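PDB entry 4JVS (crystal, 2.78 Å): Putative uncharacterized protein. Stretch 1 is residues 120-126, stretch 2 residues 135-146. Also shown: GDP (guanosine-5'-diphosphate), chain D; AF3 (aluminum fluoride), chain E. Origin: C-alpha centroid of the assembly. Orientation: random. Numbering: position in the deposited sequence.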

# COMPACT_ATOMS: atom_id res chain seq x y z
N VAL A 120 14.37 -0.76 7.13
CA VAL A 120 13.50 0.41 7.17
C VAL A 120 12.46 0.35 6.03
O VAL A 120 11.27 0.58 6.24
CB VAL A 120 14.32 1.70 7.08
CG1 VAL A 120 13.44 2.88 7.39
CG2 VAL A 120 15.48 1.64 8.05
N ILE A 121 12.94 0.03 4.84
CA ILE A 121 12.08 -0.22 3.71
C ILE A 121 11.05 -1.28 4.08
O ILE A 121 9.83 -1.06 3.94
CB ILE A 121 12.91 -0.65 2.48
CG1 ILE A 121 13.89 0.47 2.10
CG2 ILE A 121 12.01 -0.99 1.30
CD1 ILE A 121 15.02 0.05 1.17
N LEU A 122 11.52 -2.42 4.59
CA LEU A 122 10.64 -3.50 5.04
C LEU A 122 9.56 -3.02 6.01
O LEU A 122 8.38 -3.31 5.82
CB LEU A 122 11.44 -4.61 5.69
CG LEU A 122 10.59 -5.80 6.15
CD1 LEU A 122 9.97 -6.46 4.92
CD2 LEU A 122 11.42 -6.80 6.98
N ARG A 123 9.94 -2.26 7.00
CA ARG A 123 8.98 -1.66 7.89
C ARG A 123 8.05 -0.72 7.21
O ARG A 123 6.92 -0.62 7.58
CB ARG A 123 9.72 -0.88 8.94
CG ARG A 123 10.21 -1.64 10.07
CD ARG A 123 11.03 -0.72 10.87
NE ARG A 123 11.68 -1.32 12.02
CZ ARG A 123 12.99 -1.46 12.14
NH1 ARG A 123 13.50 -1.98 13.22
NH2 ARG A 123 13.80 -1.07 11.19
N HIS A 124 8.53 0.02 6.25
CA HIS A 124 7.70 1.01 5.58
C HIS A 124 6.60 0.39 4.74
O HIS A 124 5.46 0.87 4.75
CB HIS A 124 8.55 1.91 4.70
CG HIS A 124 9.09 3.12 5.41
ND1 HIS A 124 8.49 3.64 6.53
CD2 HIS A 124 10.17 3.89 5.16
CE1 HIS A 124 9.18 4.68 6.95
NE2 HIS A 124 10.20 4.86 6.13
N LEU A 125 6.95 -0.67 4.03
CA LEU A 125 6.06 -1.30 3.06
C LEU A 125 5.09 -2.26 3.71
O LEU A 125 4.28 -2.88 3.02
CB LEU A 125 6.88 -2.07 2.02
CG LEU A 125 7.72 -1.18 1.11
CD1 LEU A 125 8.57 -2.00 0.14
CD2 LEU A 125 6.80 -0.23 0.39
N SER A 126 5.16 -2.39 5.03
CA SER A 126 4.35 -3.40 5.70
C SER A 126 3.74 -3.00 7.05
O SER A 126 2.97 -3.77 7.63
CB SER A 126 5.16 -4.69 5.82
OG SER A 126 5.38 -5.26 4.54
PB GDP D . -4.50 3.69 -5.07
O1B GDP D . -3.33 2.71 -4.92
O2B GDP D . -5.63 3.20 -4.14
O3B GDP D . -4.94 3.81 -6.51
O3A GDP D . -3.99 5.09 -4.59
PA GDP D . -4.94 6.34 -4.44
O1A GDP D . -5.07 6.73 -2.99
O2A GDP D . -6.31 6.07 -4.99
O5' GDP D . -4.22 7.46 -5.27
C5' GDP D . -4.31 8.71 -4.71
C4' GDP D . -3.02 9.50 -4.80
O4' GDP D . -2.73 9.90 -6.12
C3' GDP D . -3.38 10.70 -4.01
O3' GDP D . -2.70 10.71 -2.82
C2' GDP D . -3.17 11.85 -4.92
O2' GDP D . -2.01 12.53 -4.62
C1' GDP D . -3.13 11.23 -6.28
N9 GDP D . -4.36 11.35 -7.08
C8 GDP D . -5.40 10.48 -7.11
N7 GDP D . -6.35 10.89 -7.96
C5 GDP D . -5.95 12.03 -8.53
C6 GDP D . -6.56 12.92 -9.52
O6 GDP D . -7.65 12.68 -10.01
N1 GDP D . -5.84 14.06 -9.89
C2 GDP D . -4.56 14.41 -9.37
N2 GDP D . -3.88 15.60 -9.80
N3 GDP D . -4.00 13.59 -8.46
C4 GDP D . -4.69 12.35 -8.00
AL AF3 E . -2.45 1.71 -3.96
F1 AF3 E . -2.46 0.41 -5.01
F2 AF3 E . -3.97 1.99 -3.31
F3 AF3 E . -1.13 2.12 -3.01
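Stretch 2 (135-146) MLRFAPYEAPST

Stretch 2 runs antiparallel to the end of the stretch 1 helix: Met135 lies nearest Ser126, Phe138 nearest His124 and Tyr141 nearest Ile121, with CA atoms 6.9, 6.3 and 7.3 Å apart. No hydrogen bond joins the two segments, and packing accounts for the 467 Å² they bury. The segment begins extended, with Met135 and Leu136 in a strand. Met135 points toward stretch 1, its SD 3.1 Å from Leu125 O, while Leu136 touches it through the backbone, its O lying 3.9 Å from His124 O. Arg137 turns away and reaches the nucleotide site, where its NH2 donates to GDP O1B (3.2 Å). At Phe138 (phi/psi -138/60°) the chain leaves its extended course and the ring comes to the helix. His124 CB sits over its face, 3.9 Å from the centroid; the imidazole meets it obliquely, with the planes at 48° and His124 CD2 3.4 Å from Phe138 CE1. Ile121 and Leu125 pack at the ring edge. Ala139 and Pro140 make no contact, and Phe138 O accepts from Tyr141 N at 3.3 Å across this turn. The Tyr141 ring then offers a face to Ile121, whose CD1 approaches CE1 of Tyr141 to 3.6 Å. From Glu142 the chain is helical; Leu125 CD2 lies 3.4 Å from Glu142 OE2, and Leu125 CD1 lies 3.6 Å from Ser145 CB.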

# COMPACT_ATOMS: atom_id res chain seq x y z
N MET A 135 -1.56 1.53 4.84
CA MET A 135 -0.13 1.79 4.94
C MET A 135 0.14 3.24 4.62
O MET A 135 -0.40 3.78 3.65
CB MET A 135 0.64 0.94 3.94
CG MET A 135 0.67 -0.54 4.25
SD MET A 135 1.50 -1.42 2.93
CE MET A 135 0.45 -1.06 1.52
N LEU A 136 0.98 3.88 5.44
CA LEU A 136 1.55 5.17 5.07
C LEU A 136 2.48 4.92 3.89
O LEU A 136 3.42 4.12 3.99
CB LEU A 136 2.30 5.80 6.25
CG LEU A 136 1.47 6.77 7.10
CD1 LEU A 136 0.24 6.10 7.68
CD2 LEU A 136 2.30 7.40 8.18
N ARG A 137 2.19 5.58 2.78
CA ARG A 137 2.88 5.35 1.51
C ARG A 137 4.39 5.48 1.53
O ARG A 137 4.94 6.39 2.16
CB ARG A 137 2.33 6.29 0.43
CG ARG A 137 0.96 5.93 -0.04
CD ARG A 137 0.63 6.73 -1.27
NE ARG A 137 -0.63 6.28 -1.83
CZ ARG A 137 -0.76 5.19 -2.57
NH1 ARG A 137 0.29 4.44 -2.83
NH2 ARG A 137 -1.95 4.85 -3.03
N PHE A 138 5.03 4.57 0.81
CA PHE A 138 6.47 4.61 0.61
C PHE A 138 6.73 4.25 -0.86
O PHE A 138 7.40 3.27 -1.18
CB PHE A 138 7.16 3.63 1.56
CG PHE A 138 8.63 3.84 1.67
CD1 PHE A 138 9.15 5.09 1.99
CD2 PHE A 138 9.51 2.79 1.46
CE1 PHE A 138 10.53 5.28 2.10
CE2 PHE A 138 10.88 2.98 1.57
CZ PHE A 138 11.39 4.23 1.89
N ALA A 139 6.18 5.08 -1.74
CA ALA A 139 6.12 4.81 -3.17
C ALA A 139 7.46 4.57 -3.91
O ALA A 139 7.50 3.82 -4.88
CB ALA A 139 5.31 5.90 -3.88
N PRO A 140 8.56 5.23 -3.47
CA PRO A 140 9.74 5.02 -4.31
C PRO A 140 10.33 3.62 -4.23
O PRO A 140 11.20 3.30 -5.06
CB PRO A 140 10.73 6.05 -3.78
CG PRO A 140 9.88 7.10 -3.13
CD PRO A 140 8.77 6.33 -2.51
N TYR A 141 9.89 2.79 -3.28
CA TYR A 141 10.44 1.44 -3.16
C TYR A 141 9.46 0.31 -3.49
O TYR A 141 9.86 -0.85 -3.49
CB TYR A 141 11.10 1.23 -1.80
CG TYR A 141 12.52 1.74 -1.75
CD1 TYR A 141 13.58 0.97 -2.22
CD2 TYR A 141 12.80 3.00 -1.24
CE1 TYR A 141 14.88 1.44 -2.18
CE2 TYR A 141 14.11 3.49 -1.20
CZ TYR A 141 15.14 2.70 -1.67
OH TYR A 141 16.43 3.19 -1.63
N GLU A 142 8.22 0.65 -3.81
CA GLU A 142 7.20 -0.34 -4.19
C GLU A 142 7.56 -1.16 -5.42
O GLU A 142 7.34 -2.37 -5.46
CB GLU A 142 5.85 0.33 -4.41
CG GLU A 142 5.22 0.91 -3.16
CD GLU A 142 4.58 -0.14 -2.25
OE1 GLU A 142 4.80 -1.35 -2.49
OE2 GLU A 142 3.85 0.26 -1.31
N ALA A 143 8.07 -0.50 -6.45
CA ALA A 143 8.46 -1.19 -7.68
C ALA A 143 9.78 -1.95 -7.54
O ALA A 143 9.85 -3.13 -7.91
CB ALA A 143 8.49 -0.24 -8.88
N PRO A 144 10.84 -1.30 -7.01
CA PRO A 144 12.06 -2.09 -6.80
C PRO A 144 11.80 -3.29 -5.88
O PRO A 144 12.33 -4.37 -6.14
CB PRO A 144 12.99 -1.10 -6.11
CG PRO A 144 12.56 0.22 -6.63
CD PRO A 144 11.07 0.12 -6.71
N SER A 145 11.00 -3.09 -4.84
CA SER A 145 10.62 -4.18 -3.95
C SER A 145 9.98 -5.33 -4.73
O SER A 145 10.41 -6.47 -4.64
CB SER A 145 9.66 -3.68 -2.86
OG SER A 145 8.85 -4.71 -2.34
N THR A 146 8.94 -5.01 -5.49
CA THR A 146 8.25 -6.01 -6.28
C THR A 146 9.23 -6.71 -7.22
O THR A 146 9.22 -7.94 -7.34
CB THR A 146 7.09 -5.39 -7.07
OG1 THR A 146 6.04 -5.00 -6.17
CG2 THR A 146 6.54 -6.37 -8.10
O HOH W 1 -2.86 0.00 -2.48